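Local atomic coordinates of putative exotoxin (superantigen) (PDB entry 1TY0), a protein that probably acts as a secreted streptococcal superantigen toxin, with a zinc site and a surface that can serve both T-cell receptor binding and dimerization. Residues A[42-56]-A[77-91]. Sequence-based numbering, arbitrary orientation.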
loop_
_atom_site.group_PDB
_atom_site.type_symbol
_atom_site.label_atom_id
_atom_site.label_comp_id
_atom_site.label_asym_id
_atom_site.label_seq_id
_atom_site.Cartn_x
_atom_site.Cartn_y
_atom_site.Cartn_z
ATOM N N ILE A 42 3.232 -9.861 14.718
ATOM C CA ILE A 42 3.079 -10.505 13.413
ATOM C C ILE A 42 4.439 -11.061 12.974
ATOM O O ILE A 42 4.668 -11.339 11.792
ATOM C CB ILE A 42 2.523 -9.536 12.328
ATOM C CG1 ILE A 42 3.490 -8.381 12.079
ATOM C CG2 ILE A 42 1.164 -9.010 12.763
ATOM C CD1 ILE A 42 3.112 -7.539 10.874
ATOM N N SER A 43 5.332 -11.247 13.946
ATOM C CA SER A 43 6.683 -11.742 13.677
ATOM C C SER A 43 6.723 -13.047 12.888
ATOM O O SER A 43 7.585 -13.226 12.024
ATOM C CB SER A 43 7.457 -11.928 14.991
ATOM O OG SER A 43 7.592 -10.703 15.693
ATOM N N SER A 44 5.801 -13.954 13.190
ATOM C CA SER A 44 5.751 -15.248 12.512
ATOM C C SER A 44 5.573 -15.110 11.003
ATOM O O SER A 44 6.102 -15.913 10.230
ATOM C CB SER A 44 4.621 -16.107 13.088
ATOM O OG SER A 44 3.360 -15.478 12.929
ATOM N N TYR A 45 4.824 -14.096 10.592
ATOM C CA TYR A 45 4.572 -13.828 9.177
ATOM C C TYR A 45 5.783 -13.202 8.500
ATOM O O TYR A 45 6.087 -13.493 7.342
ATOM C CB TYR A 45 3.400 -12.860 9.034
ATOM C CG TYR A 45 2.040 -13.466 9.231
ATOM C CD1 TYR A 45 1.391 -14.112 8.181
ATOM C CD2 TYR A 45 1.372 -13.348 10.447
ATOM C CE1 TYR A 45 0.109 -14.615 8.332
ATOM C CE2 TYR A 45 0.088 -13.850 10.610
ATOM C CZ TYR A 45 -0.537 -14.480 9.547
ATOM O OH TYR A 45 -1.817 -14.963 9.688
ATOM N N LYS A 46 6.469 -12.336 9.235
ATOM C CA LYS A 46 7.630 -11.611 8.728
ATOM C C LYS A 46 8.966 -12.332 8.866
ATOM O O LYS A 46 9.926 -12.000 8.171
ATOM C CB LYS A 46 7.726 -10.260 9.443
ATOM C CG LYS A 46 6.564 -9.323 9.171
ATOM C CD LYS A 46 6.658 -8.761 7.767
ATOM C CE LYS A 46 5.579 -7.742 7.491
ATOM N NZ LYS A 46 5.780 -7.157 6.136
ATOM N N LYS A 47 9.028 -13.306 9.769
ATOM C CA LYS A 47 10.255 -14.052 10.024
ATOM C C LYS A 47 11.336 -13.154 10.618
ATOM O O LYS A 47 12.523 -13.307 10.334
ATOM C CB LYS A 47 10.766 -14.724 8.745
ATOM C CG LYS A 47 9.771 -15.691 8.129
ATOM C CD LYS A 47 9.263 -16.680 9.161
ATOM C CE LYS A 47 8.127 -17.525 8.607
ATOM N NZ LYS A 47 7.562 -18.416 9.657
ATOM N N LYS A 48 10.895 -12.205 11.438
ATOM C CA LYS A 48 11.763 -11.273 12.148
ATOM C C LYS A 48 10.835 -10.538 13.107
ATOM O O LYS A 48 9.618 -10.613 12.954
ATOM C CB LYS A 48 12.444 -10.286 11.191
ATOM C CG LYS A 48 11.508 -9.367 10.425
ATOM C CD LYS A 48 12.323 -8.451 9.522
ATOM C CE LYS A 48 11.444 -7.597 8.631
ATOM N NZ LYS A 48 12.267 -6.725 7.745
ATOM N N ASN A 49 11.388 -9.856 14.104
ATOM C CA ASN A 49 10.538 -9.142 15.051
ATOM C C ASN A 49 9.764 -8.077 14.285
ATOM O O ASN A 49 10.352 -7.234 13.609
ATOM C CB ASN A 49 11.369 -8.491 16.156
ATOM C CG ASN A 49 10.504 -7.858 17.228
ATOM O OD1 ASN A 49 9.588 -8.491 17.753
ATOM N ND2 ASN A 49 10.790 -6.605 17.558
ATOM N N PHE A 50 8.441 -8.120 14.398
ATOM C CA PHE A 50 7.592 -7.176 13.686
ATOM C C PHE A 50 6.245 -7.105 14.387
ATOM O O PHE A 50 5.654 -8.129 14.741
ATOM C CB PHE A 50 7.397 -7.644 12.240
ATOM C CG PHE A 50 7.264 -6.526 11.242
ATOM C CD1 PHE A 50 6.194 -5.636 11.303
ATOM C CD2 PHE A 50 8.218 -6.356 10.247
ATOM C CE1 PHE A 50 6.080 -4.588 10.383
ATOM C CE2 PHE A 50 8.115 -5.313 9.321
ATOM C CZ PHE A 50 7.044 -4.429 9.392
ATOM N N SER A 51 5.749 -5.898 14.591
ATOM C CA SER A 51 4.465 -5.766 15.247
ATOM C C SER A 51 3.576 -4.754 14.552
ATOM O O SER A 51 3.978 -4.088 13.593
ATOM C CB SER A 51 4.660 -5.366 16.715
ATOM O OG SER A 51 5.407 -4.168 16.819
ATOM N N VAL A 52 2.351 -4.672 15.037
ATOM C CA VAL A 52 1.385 -3.725 14.513
ATOM C C VAL A 52 0.861 -2.930 15.695
ATOM O O VAL A 52 0.472 -3.504 16.714
ATOM C CB VAL A 52 0.201 -4.436 13.834
ATOM C CG1 VAL A 52 -0.880 -3.412 13.445
ATOM C CG2 VAL A 52 0.685 -5.183 12.597
ATOM N N ASP A 53 0.890 -1.609 15.567
ATOM C CA ASP A 53 0.363 -0.733 16.600
ATOM C C ASP A 53 -0.956 -0.181 16.098
ATOM O O ASP A 53 -0.983 0.618 15.166
ATOM C CB ASP A 53 1.299 0.439 16.891
ATOM C CG ASP A 53 0.601 1.550 17.663
ATOM O OD1 ASP A 53 -0.251 1.225 18.521
ATOM O OD2 ASP A 53 0.896 2.739 17.415
ATOM N N SER A 54 -2.051 -0.623 16.705
ATOM C CA SER A 54 -3.366 -0.140 16.317
ATOM C C SER A 54 -3.827 0.872 17.355
ATOM O O SER A 54 -4.042 0.525 18.511
ATOM C CB SER A 54 -4.373 -1.291 16.258
ATOM O OG SER A 54 -5.672 -0.776 16.009
ATOM N N GLU A 55 -3.977 2.121 16.938
ATOM C CA GLU A 55 -4.416 3.176 17.844
ATOM C C GLU A 55 -5.929 3.331 17.739
ATOM O O GLU A 55 -6.478 3.401 16.639
ATOM C CB GLU A 55 -3.721 4.485 17.481
ATOM C CG GLU A 55 -4.019 5.632 18.428
ATOM C CD GLU A 55 -3.324 6.909 18.007
ATOM O OE1 GLU A 55 -2.073 6.917 17.954
ATOM O OE2 GLU A 55 -4.028 7.906 17.723
ATOM N N VAL A 56 -6.600 3.384 18.885
ATOM C CA VAL A 56 -8.051 3.504 18.892
ATOM C C VAL A 56 -8.590 4.525 19.887
ATOM O O VAL A 56 -7.841 5.135 20.654
ATOM C CB VAL A 56 -8.720 2.141 19.193
ATOM C CG1 VAL A 56 -8.458 1.161 18.048
ATOM C CG2 VAL A 56 -8.179 1.567 20.501
ATOM N N TYR A 77 -1.212 4.608 7.914
ATOM C CA TYR A 77 -1.281 6.051 7.697
ATOM C C TYR A 77 0.084 6.737 7.730
ATOM O O TYR A 77 0.216 7.911 7.366
ATOM C CB TYR A 77 -2.231 6.690 8.722
ATOM C CG TYR A 77 -1.833 6.508 10.171
ATOM C CD1 TYR A 77 -0.918 7.370 10.778
ATOM C CD2 TYR A 77 -2.376 5.481 10.937
ATOM C CE1 TYR A 77 -0.557 7.210 12.118
ATOM C CE2 TYR A 77 -2.020 5.309 12.276
ATOM C CZ TYR A 77 -1.111 6.176 12.860
ATOM O OH TYR A 77 -0.755 6.006 14.182
ATOM N N ILE A 78 1.099 6.003 8.160
ATOM C CA ILE A 78 2.447 6.548 8.220
ATOM C C ILE A 78 3.445 5.405 8.288
ATOM O O ILE A 78 3.118 4.325 8.779
ATOM C CB ILE A 78 2.630 7.453 9.463
ATOM C CG1 ILE A 78 3.920 8.260 9.339
ATOM C CG2 ILE A 78 2.674 6.616 10.734
ATOM C CD1 ILE A 78 3.862 9.342 8.285
ATOM N N PHE A 79 4.648 5.642 7.773
ATOM C CA PHE A 79 5.716 4.648 7.803
ATOM C C PHE A 79 6.898 5.241 8.557
ATOM O O PHE A 79 7.129 6.456 8.517
ATOM C CB PHE A 79 6.177 4.274 6.385
ATOM C CG PHE A 79 5.112 3.639 5.541
ATOM C CD1 PHE A 79 4.449 2.496 5.974
ATOM C CD2 PHE A 79 4.782 4.177 4.304
ATOM C CE1 PHE A 79 3.471 1.897 5.183
ATOM C CE2 PHE A 79 3.804 3.584 3.503
ATOM C CZ PHE A 79 3.150 2.443 3.948
ATOM N N THR A 80 7.632 4.393 9.267
ATOM C CA THR A 80 8.807 4.853 10.005
ATOM C C THR A 80 9.935 3.869 9.754
ATOM O O THR A 80 9.747 2.850 9.087
ATOM C CB THR A 80 8.573 4.922 11.532
ATOM O OG1 THR A 80 8.581 3.597 12.079
ATOM C CG2 THR A 80 7.249 5.612 11.845
ATOM N N ARG A 81 11.107 4.167 10.304
ATOM C CA ARG A 81 12.265 3.297 10.130
ATOM C C ARG A 81 12.130 1.980 10.900
ATOM O O ARG A 81 12.919 1.051 10.698
ATOM C CB ARG A 81 13.530 4.022 10.593
ATOM C CG ARG A 81 13.519 4.379 12.062
ATOM C CD ARG A 81 14.703 5.241 12.435
ATOM N NE ARG A 81 14.565 5.767 13.788
ATOM C CZ ARG A 81 15.409 6.627 14.345
ATOM N NH1 ARG A 81 16.462 7.063 13.664
ATOM N NH2 ARG A 81 15.194 7.061 15.580
ATOM N N TYR A 82 11.128 1.898 11.770
ATOM C CA TYR A 82 10.916 0.702 12.587
ATOM C C TYR A 82 10.053 -0.375 11.939
ATOM O O TYR A 82 9.205 -0.087 11.087
ATOM C CB TYR A 82 10.287 1.103 13.921
ATOM C CG TYR A 82 11.137 2.069 14.705
ATOM C CD1 TYR A 82 12.272 1.632 15.386
ATOM C CD2 TYR A 82 10.810 3.423 14.761
ATOM C CE1 TYR A 82 13.061 2.520 16.107
ATOM C CE2 TYR A 82 11.597 4.323 15.482
ATOM C CZ TYR A 82 12.718 3.857 16.153
ATOM O OH TYR A 82 13.490 4.724 16.893
ATOM N N ASP A 83 10.259 -1.619 12.365
ATOM C CA ASP A 83 9.487 -2.740 11.836
ATOM C C ASP A 83 8.187 -2.842 12.621
ATOM O O ASP A 83 7.965 -3.758 13.426
ATOM C CB ASP A 83 10.289 -4.041 11.922
ATOM C CG ASP A 83 11.487 -4.043 10.987
ATOM O OD1 ASP A 83 11.331 -3.624 9.819
ATOM O OD2 ASP A 83 12.579 -4.472 11.414
ATOM N N VAL A 84 7.340 -1.853 12.377
ATOM C CA VAL A 84 6.040 -1.743 13.017
ATOM C C VAL A 84 5.095 -1.104 12.012
ATOM O O VAL A 84 5.475 -0.153 11.332
ATOM C CB VAL A 84 6.093 -0.797 14.236
ATOM C CG1 VAL A 84 4.710 -0.664 14.848
ATOM C CG2 VAL A 84 7.084 -1.310 15.264
ATOM N N TYR A 85 3.883 -1.632 11.902
ATOM C CA TYR A 85 2.887 -1.027 11.025
ATOM C C TYR A 85 1.997 -0.166 11.926
ATOM O O TYR A 85 1.615 -0.593 13.016
ATOM C CB TYR A 85 2.019 -2.086 10.339
ATOM C CG TYR A 85 2.684 -2.790 9.182
ATOM C CD1 TYR A 85 3.232 -2.071 8.122
ATOM C CD2 TYR A 85 2.742 -4.180 9.137
ATOM C CE1 TYR A 85 3.824 -2.724 7.038
ATOM C CE2 TYR A 85 3.329 -4.843 8.063
ATOM C CZ TYR A 85 3.864 -4.112 7.018
ATOM O OH TYR A 85 4.414 -4.779 5.951
ATOM N N TYR A 86 1.662 1.033 11.465
ATOM C CA TYR A 86 0.817 1.940 12.240
ATOM C C TYR A 86 -0.535 2.101 11.562
ATOM O O TYR A 86 -0.626 2.577 10.428
ATOM C CB TYR A 86 1.513 3.295 12.397
ATOM C CG TYR A 86 2.762 3.184 13.233
ATOM C CD1 TYR A 86 2.674 3.022 14.615
ATOM C CD2 TYR A 86 4.027 3.155 12.644
ATOM C CE1 TYR A 86 3.808 2.828 15.395
ATOM C CE2 TYR A 86 5.179 2.958 13.425
ATOM C CZ TYR A 86 5.054 2.795 14.795
ATOM O OH TYR A 86 6.162 2.584 15.582
ATOM N N ILE A 87 -1.586 1.675 12.262
ATOM C CA ILE A 87 -2.949 1.745 11.734
ATOM C C ILE A 87 -3.904 2.239 12.817
ATOM O O ILE A 87 -3.531 2.321 13.988
ATOM C CB ILE A 87 -3.450 0.348 11.275
ATOM C CG1 ILE A 87 -3.464 -0.618 12.467
ATOM C CG2 ILE A 87 -2.541 -0.199 10.164
ATOM C CD1 ILE A 87 -4.098 -1.973 12.164
ATOM N N TYR A 88 -5.126 2.579 12.417
ATOM C CA TYR A 88 -6.156 3.007 13.365
ATOM C C TYR A 88 -7.187 1.886 13.365
ATOM O O TYR A 88 -7.667 1.491 12.301
ATOM C CB TYR A 88 -6.830 4.304 12.906
ATOM C CG TYR A 88 -5.940 5.519 12.915
ATOM C CD1 TYR A 88 -5.252 5.898 14.070
ATOM C CD2 TYR A 88 -5.821 6.323 11.781
ATOM C CE1 TYR A 88 -4.471 7.054 14.096
ATOM C CE2 TYR A 88 -5.046 7.480 11.799
ATOM C CZ TYR A 88 -4.375 7.840 12.957
ATOM O OH TYR A 88 -3.608 8.993 12.978
ATOM N N GLY A 89 -7.523 1.367 14.543
ATOM C CA GLY A 89 -8.497 0.289 14.620
ATOM C C GLY A 89 -8.133 -0.929 13.778
ATOM O O GLY A 89 -6.967 -1.338 13.737
ATOM N N GLY A 90 -9.137 -1.504 13.115
ATOM C CA GLY A 90 -8.939 -2.672 12.270
ATOM C C GLY A 90 -8.710 -3.975 13.020
ATOM O O GLY A 90 -8.292 -4.969 12.435
ATOM N N VAL A 91 -9.014 -3.986 14.312
ATOM C CA VAL A 91 -8.773 -5.172 15.132
ATOM C C VAL A 91 -10.047 -5.899 15.551
ATOM O O VAL A 91 -10.928 -5.307 16.159
ATOM C CB VAL A 91 -7.983 -4.778 16.398
ATOM C CG1 VAL A 91 -7.748 -5.997 17.281
ATOM C CG2 VAL A 91 -6.653 -4.145 15.990
HETATM O O HOH W 1 12.779 -6.633 13.073
HETATM O O HOH W 2 -1.119 8.347 15.672
#
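Bent at chi2 (-73°), the side chain of K46 lies over one face of the F50 ring, CE above its centre, and donates a hydrogen bond from NZ to Y85 OH, 2.7 Å away; CG of Y85 stands beside the backbone N (chi1 -77°), which turns the ring toward K46 and F50, on the same side of the sheet as V52. All this sits at the start of the parallel pairing of strands 51-55 and 84-88 in the OB-fold domain of the toxin family. Across the other face of F50 lies D83, with its CB 3.8 Å from the ring centroid in a CH-pi contact. The F50 and Y85 rings meet obliquely, planes 40° apart. A water joins N49 O to D83 OD2, and K48 NZ makes a long salt bridge to D83 OD1. Backbone bonds then alternate along the strands; D53 N donates to Y85 O at 2.8 Å. V52 CG1 packs on I87 CD1 and both side chains touch I72 of strand 69-74, while D53 OD2 comes up to the edge of the Y86 ring, 3.3 Å from CD1, its carboxylate turned nearly perpendicular to the ring. E55 OE1 shares a water with Y77 OH, and OE2 is salt-bridged to K191. Where the pairing ends, S54 OG donates to G89 O at 2.7 Å.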